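Local coordinates for protein adhesin LabA (Helicobacter pylori, PDB 6GMM) that acts as a lectin-like adhesin that probably attaches the bacterium to LacdiNAc-bearing glycans of the gastric mucosa, at residues 99-104 and 133-138; 140-145 and 347-352; 162-167 and 180-185. All blocks are in the same frame, centred on the assembly; numbering follows the deposited sequence.

Contact 1: 99-104 and 133-138; sequences HNTPSN and KINKAY
Within the SabA-type adhesion domain, the loop joining the short antiparallel strands 96-98 and 111-113 lies across one side of helix 128-145, with the CA atoms of T101 and N135 7.2 Å apart. Y138 makes the largest single contribution. From its CB the side chain sets out with CG anti to the backbone N (chi1 172°), which swings the ring toward the loop. CE2 comes first, with N100 O at its edge, 4.0 Å away and near the ring plane. Next, CZ lies under P102 CG at 4.0 Å, the proline sitting over one face but shifted toward the rim. At the tip, OH takes a hydrogen bond from Q74 of helix 57-76, and a water whose oxygen lies 2.7 Å from Y138 OH also donates to N100 O. W73 meets the same ring edge-to-face.

One turn earlier, N135 also extends anti to its backbone N (chi1 -176°). Its OD1 accepts from Q139 NE2 and lies 3.7 Å from T101 CG2, the two side chains crossing nearly at right angles. Its ND2 donates over 2.9 Å to a second water, which in turn donates to H99 O at 2.7 Å.

Contact 2: 140-145 and 347-352; sequences IIQKAF and WGAGCA
A349 is the residue on which the loop 347-352 closes against the last turns of helix 128-145, and its packing is the dense half of the contact. Its CB sits over one face of the F145 ring, 3.7 Å from the ring centroid and 17° off the normal, a CH-pi arrangement in which CD1 is the nearest ring atom. I141 CG2 reaches the same methyl from beside it at 4.2 Å. The I141 carbonyl oxygen lies in the plane of the F145 ring, at its edge. The buried backbone of G348 belongs to this close-packed part too, its CA 5.6 Å from F145 CA.

The Q142 amide grips the backbone of A349 at both ends. Its chain leaves with CG anti to the carbonyl carbon and bends at chi2 (-72°), which lays the amide alongside the loop. A349 N donates to Q142 OE1 at 3.0 Å, with a fairly straight 159° at the hydrogen, although the donor stands above the amide's carbonyl plane. The return bond, from Q142 NE2 to A349 O at 2.8 Å, is weak because it is strongly bent; A349 O also accepts from Q74.

Toward W347 the fit loosens and water takes over. A water accepts from G348 N at 2.7 Å and lies between Q142 O and OE1; it cannot donate to all the acceptors around it at once. The CB of W347 points away from the helix, and its partly exposed indole stacks on H333.

Helix 57-76 packs on F145 and A349 through L66 and N67, helix 188-205 covers I141, and strand 161-165 touches I140 and A144, while C351, disulfide-bonded to C326, ties the loop back toward helix 327-330.

Contact 3: 162-167 and 180-185; sequences LKFTIN and EEIVTK
The carbonyl oxygen of E180 is gripped twice. I166 N donates to E180 O at 2.8 Å, nearly along the C=O axis and at 166° at the hydrogen, and T165 CA, 3.4 Å from E180 O, adds a bent CA-H...O contact. I182 O is held in a similar manner, by F164 N at 3.2 Å, in the carbonyl plane, and by a straighter CA-H...O contact from K163 CA at 3.3 Å. The shortest backbone bond, from L162 N to T184 O at 2.7 Å, is nearly straight at the hydrogen, although its donor stands above the carbonyl plane. Bonds returning from T184 N to L162 O and from I182 N to F164 O complete two hydrogen-bonded pairs, which set the register as L162 with T184 and F164 with I182. The strand axes lie at 174°, so the strands run antiparallel.

Side chains then sort by face. L162, F164, I182 and T184 share one, where CG of F164 occupies the crowded position between backbone N and carbonyl carbon (chi1 67°). This lays the ring beside I182, with I182 CB over one face near the rim and I182 CD1 3.6 Å from F164 CE2. The same CD1 meets I166 CB obliquely at 3.8 Å. I140 of helix 128-145 packs against L162, F164 and I182, so this is the face turned to the helix.

K163, T165, E181 and V183 occupy the exposed face. Here the K163 and V183 side chains lie side by side, while K163 NZ and E181 OE2, 4.4 Å apart, are too distant for a salt bridge, and their opposite charges may favour each other weakly.

Twelve residues between the two segments are not modelled, consistent with a mobile tip; the paired backbone is that of a two-stranded beta-hairpin.

How the contacts relate
Helix 128-145 is the common element: contacts 1 and 2 use successive parts of it, their centres about 11 Å apart, and the hairpin of contact 3 packs against it through I140, K143 and K136. Contact 3 is about 14 Å from contact 1 and 15 Å from contact 2, centre to centre. Toward contact 1 the links are polar and apolar: a K136 NZ to E180 OE2 salt bridge of 3.0 Å, a probable hydrogen bond from H99 N to N167 OD1, and K136 CA 4.0 Å from I166 CD1. Toward contact 2 they are packing, such as K143 CG to F164 CE2 at 3.6 Å. In sequence, contact 3 is nested inside the loop that contact 2 closes. The geometry assigns none to a sugar-binding site.

Contact 1: 99-104 and 133-138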
# COMPACT_ATOMS: atom_id res chain seq x y z
N HIS A 99 -29.12 -8.40 -14.14
CA HIS A 99 -28.75 -9.81 -14.11
C HIS A 99 -27.38 -9.97 -13.47
O HIS A 99 -26.60 -9.01 -13.40
CB HIS A 99 -28.70 -10.35 -15.53
CG HIS A 99 -30.06 -10.53 -16.10
ND1 HIS A 99 -30.72 -9.48 -16.71
CD2 HIS A 99 -30.89 -11.59 -16.03
CE1 HIS A 99 -31.91 -9.95 -17.04
NE2 HIS A 99 -32.06 -11.22 -16.64
N ASN A 100 -27.05 -11.22 -13.06
CA ASN A 100 -25.78 -11.62 -12.48
C ASN A 100 -25.44 -10.85 -11.22
O ASN A 100 -24.28 -10.79 -10.85
CB ASN A 100 -24.64 -11.55 -13.51
CG ASN A 100 -25.00 -12.16 -14.83
OD1 ASN A 100 -25.40 -13.33 -14.92
ND2 ASN A 100 -24.90 -11.36 -15.89
N THR A 101 -26.45 -10.31 -10.53
CA THR A 101 -26.21 -9.60 -9.28
C THR A 101 -25.76 -10.58 -8.16
O THR A 101 -25.86 -11.81 -8.34
CB THR A 101 -27.44 -8.76 -8.87
OG1 THR A 101 -28.52 -9.63 -8.51
CG2 THR A 101 -27.85 -7.74 -9.93
N PRO A 102 -25.25 -10.07 -7.00
CA PRO A 102 -24.86 -10.99 -5.93
C PRO A 102 -26.01 -11.89 -5.51
O PRO A 102 -27.14 -11.44 -5.35
CB PRO A 102 -24.48 -10.06 -4.76
CG PRO A 102 -24.22 -8.73 -5.38
CD PRO A 102 -25.04 -8.65 -6.61
N SER A 103 -25.73 -13.18 -5.36
CA SER A 103 -26.66 -14.19 -4.88
C SER A 103 -27.40 -13.68 -3.61
O SER A 103 -26.75 -13.18 -2.66
CB SER A 103 -25.88 -15.45 -4.51
OG SER A 103 -25.65 -16.28 -5.64
N ASN A 104 -28.73 -13.80 -3.60
CA ASN A 104 -29.52 -13.39 -2.44
C ASN A 104 -29.65 -14.56 -1.46
O ASN A 104 -29.01 -15.60 -1.68
CB ASN A 104 -30.85 -12.72 -2.83
CG ASN A 104 -31.87 -13.61 -3.53
OD1 ASN A 104 -32.00 -14.80 -3.25
ND2 ASN A 104 -32.68 -13.01 -4.39
N LYS A 133 -25.42 2.18 -10.95
CA LYS A 133 -24.07 2.71 -10.71
C LYS A 133 -23.19 1.67 -9.99
O LYS A 133 -22.11 1.33 -10.50
CB LYS A 133 -24.16 3.99 -9.85
CG LYS A 133 -23.00 4.95 -10.01
CD LYS A 133 -23.17 6.22 -9.17
CE LYS A 133 -23.87 7.34 -9.90
NZ LYS A 133 -24.25 8.46 -8.99
N ILE A 134 -23.64 1.20 -8.82
CA ILE A 134 -22.95 0.19 -8.01
C ILE A 134 -22.83 -1.12 -8.84
O ILE A 134 -21.74 -1.68 -8.93
CB ILE A 134 -23.69 -0.06 -6.67
CG1 ILE A 134 -23.75 1.21 -5.80
CG2 ILE A 134 -23.08 -1.26 -5.93
CD1 ILE A 134 -24.57 1.11 -4.50
N ASN A 135 -23.93 -1.57 -9.45
CA ASN A 135 -23.92 -2.80 -10.27
C ASN A 135 -22.89 -2.77 -11.40
O ASN A 135 -22.25 -3.81 -11.63
CB ASN A 135 -25.29 -3.12 -10.87
CG ASN A 135 -25.29 -4.43 -11.62
OD1 ASN A 135 -25.07 -5.51 -11.03
ND2 ASN A 135 -25.39 -4.35 -12.97
N LYS A 136 -22.77 -1.62 -12.13
CA LYS A 136 -21.87 -1.49 -13.27
C LYS A 136 -20.46 -1.69 -12.78
O LYS A 136 -19.71 -2.47 -13.36
CB LYS A 136 -22.04 -0.13 -13.98
CG LYS A 136 -21.17 0.05 -15.23
CD LYS A 136 -21.60 1.28 -16.01
CE LYS A 136 -20.69 1.56 -17.19
NZ LYS A 136 -21.28 2.56 -18.11
N ALA A 137 -20.12 -1.00 -11.68
CA ALA A 137 -18.83 -1.09 -11.03
C ALA A 137 -18.54 -2.55 -10.63
O ALA A 137 -17.48 -3.07 -10.99
CB ALA A 137 -18.80 -0.19 -9.81
N TYR A 138 -19.50 -3.22 -9.96
CA TYR A 138 -19.37 -4.61 -9.52
C TYR A 138 -19.12 -5.55 -10.72
O TYR A 138 -18.25 -6.42 -10.65
CB TYR A 138 -20.63 -5.02 -8.74
CG TYR A 138 -20.71 -6.50 -8.39
CD1 TYR A 138 -20.08 -7.00 -7.25
CD2 TYR A 138 -21.45 -7.38 -9.17
CE1 TYR A 138 -20.21 -8.34 -6.89
CE2 TYR A 138 -21.54 -8.73 -8.84
CZ TYR A 138 -20.94 -9.20 -7.69
OH TYR A 138 -21.05 -10.52 -7.37
O HOH W 1 -25.69 -6.75 -14.60
O HOH W 2 -21.71 -12.17 -9.37

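Contact 2: 140-145 and 347-352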
# COMPACT_ATOMS: atom_id res chain seq x y z
N ILE A 140 -17.80 -4.85 -13.65
CA ILE A 140 -16.45 -4.63 -14.22
C ILE A 140 -15.41 -5.39 -13.40
O ILE A 140 -14.53 -6.04 -13.97
CB ILE A 140 -16.09 -3.14 -14.45
CG1 ILE A 140 -16.98 -2.54 -15.59
CG2 ILE A 140 -14.61 -3.00 -14.82
CD1 ILE A 140 -17.03 -0.94 -15.75
N ILE A 141 -15.50 -5.28 -12.06
CA ILE A 141 -14.60 -5.98 -11.14
C ILE A 141 -14.68 -7.48 -11.39
O ILE A 141 -13.64 -8.11 -11.59
CB ILE A 141 -14.87 -5.63 -9.66
CG1 ILE A 141 -14.57 -4.13 -9.40
CG2 ILE A 141 -14.03 -6.54 -8.73
CD1 ILE A 141 -14.97 -3.59 -8.06
N GLN A 142 -15.90 -8.04 -11.42
CA GLN A 142 -16.11 -9.47 -11.64
C GLN A 142 -15.57 -9.94 -12.98
O GLN A 142 -14.88 -10.95 -13.01
CB GLN A 142 -17.59 -9.85 -11.43
CG GLN A 142 -17.93 -10.01 -9.95
CD GLN A 142 -17.35 -11.24 -9.27
OE1 GLN A 142 -16.53 -12.00 -9.81
NE2 GLN A 142 -17.77 -11.47 -8.06
N LYS A 143 -15.82 -9.18 -14.10
CA LYS A 143 -15.28 -9.56 -15.42
C LYS A 143 -13.77 -9.42 -15.48
O LYS A 143 -13.11 -10.21 -16.16
CB LYS A 143 -15.96 -8.80 -16.59
CG LYS A 143 -17.49 -8.95 -16.66
CD LYS A 143 -17.98 -10.32 -17.15
CE LYS A 143 -19.50 -10.44 -17.14
NZ LYS A 143 -20.08 -10.45 -15.76
N ALA A 144 -13.20 -8.45 -14.76
CA ALA A 144 -11.74 -8.28 -14.76
C ALA A 144 -11.01 -9.45 -14.12
O ALA A 144 -9.89 -9.78 -14.55
CB ALA A 144 -11.36 -7.00 -14.07
N PHE A 145 -11.62 -10.07 -13.09
CA PHE A 145 -11.02 -11.22 -12.41
C PHE A 145 -11.15 -12.47 -13.27
O PHE A 145 -10.32 -13.35 -13.16
CB PHE A 145 -11.72 -11.48 -11.06
CG PHE A 145 -11.10 -10.78 -9.87
CD1 PHE A 145 -11.39 -9.44 -9.61
CD2 PHE A 145 -10.30 -11.47 -8.97
CE1 PHE A 145 -10.87 -8.81 -8.47
CE2 PHE A 145 -9.83 -10.85 -7.82
CZ PHE A 145 -10.08 -9.52 -7.60
N TRP A 347 -17.33 -15.53 -11.28
CA TRP A 347 -17.52 -15.57 -9.82
C TRP A 347 -16.18 -15.59 -9.09
O TRP A 347 -16.09 -16.09 -7.97
CB TRP A 347 -18.34 -16.80 -9.39
CG TRP A 347 -19.68 -16.95 -10.00
CD1 TRP A 347 -20.67 -16.01 -10.05
CD2 TRP A 347 -20.23 -18.15 -10.53
NE1 TRP A 347 -21.80 -16.55 -10.62
CE2 TRP A 347 -21.56 -17.86 -10.93
CE3 TRP A 347 -19.74 -19.45 -10.70
CZ2 TRP A 347 -22.40 -18.83 -11.50
CZ3 TRP A 347 -20.57 -20.41 -11.27
CH2 TRP A 347 -21.88 -20.09 -11.67
N GLY A 348 -15.17 -15.05 -9.75
CA GLY A 348 -13.80 -14.99 -9.26
C GLY A 348 -13.53 -14.02 -8.13
O GLY A 348 -12.58 -14.23 -7.39
N ALA A 349 -14.33 -12.96 -7.99
CA ALA A 349 -14.09 -11.93 -6.98
C ALA A 349 -15.05 -11.90 -5.80
O ALA A 349 -16.19 -12.33 -5.93
CB ALA A 349 -14.08 -10.56 -7.65
N GLY A 350 -14.59 -11.33 -4.69
CA GLY A 350 -15.45 -11.12 -3.53
C GLY A 350 -15.19 -11.88 -2.25
O GLY A 350 -14.08 -12.38 -2.01
N CYS A 351 -16.25 -11.94 -1.43
CA CYS A 351 -16.31 -12.50 -0.08
C CYS A 351 -15.81 -13.94 0.05
O CYS A 351 -15.38 -14.32 1.13
CB CYS A 351 -17.72 -12.34 0.49
SG CYS A 351 -19.03 -12.74 -0.70
N ALA A 352 -15.81 -14.71 -1.06
CA ALA A 352 -15.31 -16.09 -1.07
C ALA A 352 -13.78 -16.14 -0.93
O ALA A 352 -13.23 -17.15 -0.46
CB ALA A 352 -15.70 -16.75 -2.37
O HOH W 3 -14.94 -13.23 -11.74

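Contact 3: 162-167 and 180-185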
# COMPACT_ATOMS: atom_id res chain seq x y z
N LEU A 162 -10.58 -4.60 -21.57
CA LEU A 162 -11.69 -5.32 -20.96
C LEU A 162 -12.95 -4.93 -21.75
O LEU A 162 -13.31 -3.74 -21.81
CB LEU A 162 -11.83 -4.98 -19.46
CG LEU A 162 -12.83 -5.86 -18.68
CD1 LEU A 162 -12.31 -7.29 -18.51
CD2 LEU A 162 -13.13 -5.26 -17.34
N LYS A 163 -13.57 -5.92 -22.41
CA LYS A 163 -14.75 -5.67 -23.26
C LYS A 163 -15.85 -6.73 -23.08
O LYS A 163 -15.64 -7.91 -23.37
CB LYS A 163 -14.33 -5.55 -24.73
CG LYS A 163 -15.34 -4.82 -25.61
CD LYS A 163 -14.87 -4.71 -27.06
CE LYS A 163 -15.15 -5.95 -27.89
NZ LYS A 163 -14.63 -5.81 -29.28
N PHE A 164 -17.03 -6.28 -22.62
CA PHE A 164 -18.21 -7.13 -22.39
C PHE A 164 -19.49 -6.30 -22.39
O PHE A 164 -19.46 -5.10 -22.12
CB PHE A 164 -18.09 -7.92 -21.06
CG PHE A 164 -18.12 -7.06 -19.82
CD1 PHE A 164 -16.98 -6.39 -19.39
CD2 PHE A 164 -19.29 -6.92 -19.08
CE1 PHE A 164 -17.03 -5.57 -18.26
CE2 PHE A 164 -19.32 -6.11 -17.94
CZ PHE A 164 -18.19 -5.45 -17.54
N THR A 165 -20.62 -6.98 -22.63
CA THR A 165 -21.96 -6.40 -22.63
C THR A 165 -22.64 -6.70 -21.30
O THR A 165 -22.63 -7.85 -20.83
CB THR A 165 -22.76 -6.94 -23.82
OG1 THR A 165 -22.10 -6.55 -25.02
CG2 THR A 165 -24.19 -6.43 -23.86
N ILE A 166 -23.20 -5.66 -20.68
CA ILE A 166 -23.97 -5.75 -19.45
C ILE A 166 -25.44 -6.04 -19.87
O ILE A 166 -25.85 -5.54 -20.92
CB ILE A 166 -23.82 -4.41 -18.66
CG1 ILE A 166 -23.86 -4.64 -17.16
CG2 ILE A 166 -24.81 -3.32 -19.10
CD1 ILE A 166 -23.07 -3.64 -16.40
N ASN A 167 -26.19 -6.87 -19.09
CA ASN A 167 -27.61 -7.24 -19.29
C ASN A 167 -28.10 -7.28 -20.76
O ASN A 167 -27.99 -8.30 -21.44
CB ASN A 167 -28.53 -6.30 -18.49
CG ASN A 167 -28.18 -6.15 -17.02
OD1 ASN A 167 -27.97 -7.13 -16.31
ND2 ASN A 167 -28.14 -4.92 -16.54
N GLU A 180 -25.83 -2.42 -22.18
CA GLU A 180 -24.76 -1.63 -22.79
C GLU A 180 -23.43 -2.39 -22.89
O GLU A 180 -23.15 -3.27 -22.07
CB GLU A 180 -24.57 -0.25 -22.10
CG GLU A 180 -23.93 -0.27 -20.72
CD GLU A 180 -23.41 1.07 -20.22
OE1 GLU A 180 -22.52 1.65 -20.87
OE2 GLU A 180 -23.87 1.51 -19.13
N GLU A 181 -22.62 -2.03 -23.90
CA GLU A 181 -21.33 -2.65 -24.11
C GLU A 181 -20.22 -1.78 -23.48
O GLU A 181 -20.05 -0.60 -23.84
CB GLU A 181 -21.08 -2.93 -25.61
CG GLU A 181 -19.76 -3.64 -25.89
CD GLU A 181 -18.99 -3.20 -27.13
OE1 GLU A 181 -18.90 -1.98 -27.39
OE2 GLU A 181 -18.43 -4.09 -27.80
N ILE A 182 -19.50 -2.37 -22.51
CA ILE A 182 -18.41 -1.70 -21.81
C ILE A 182 -17.09 -1.95 -22.51
O ILE A 182 -16.75 -3.10 -22.83
CB ILE A 182 -18.37 -2.12 -20.32
CG1 ILE A 182 -19.66 -1.70 -19.59
CG2 ILE A 182 -17.14 -1.60 -19.59
CD1 ILE A 182 -20.40 -2.82 -19.07
N VAL A 183 -16.37 -0.86 -22.80
CA VAL A 183 -15.02 -0.89 -23.39
C VAL A 183 -14.15 -0.09 -22.46
O VAL A 183 -14.31 1.13 -22.36
CB VAL A 183 -14.94 -0.41 -24.85
CG1 VAL A 183 -13.57 -0.72 -25.43
CG2 VAL A 183 -16.03 -1.04 -25.72
N THR A 184 -13.28 -0.78 -21.70
CA THR A 184 -12.35 -0.18 -20.73
C THR A 184 -11.05 -1.00 -20.63
O THR A 184 -10.83 -1.88 -21.48
CB THR A 184 -13.05 0.06 -19.36
OG1 THR A 184 -12.18 0.86 -18.55
CG2 THR A 184 -13.42 -1.23 -18.63
N LYS A 185 -10.17 -0.69 -19.64
CA LYS A 185 -8.91 -1.42 -19.45
C LYS A 185 -8.99 -2.31 -18.20
O LYS A 185 -9.62 -1.94 -17.19
CB LYS A 185 -7.69 -0.47 -19.35
CG LYS A 185 -7.44 0.49 -20.52
CD LYS A 185 -6.96 -0.20 -21.79
CE LYS A 185 -6.79 0.77 -22.93
NZ LYS A 185 -6.69 0.06 -24.24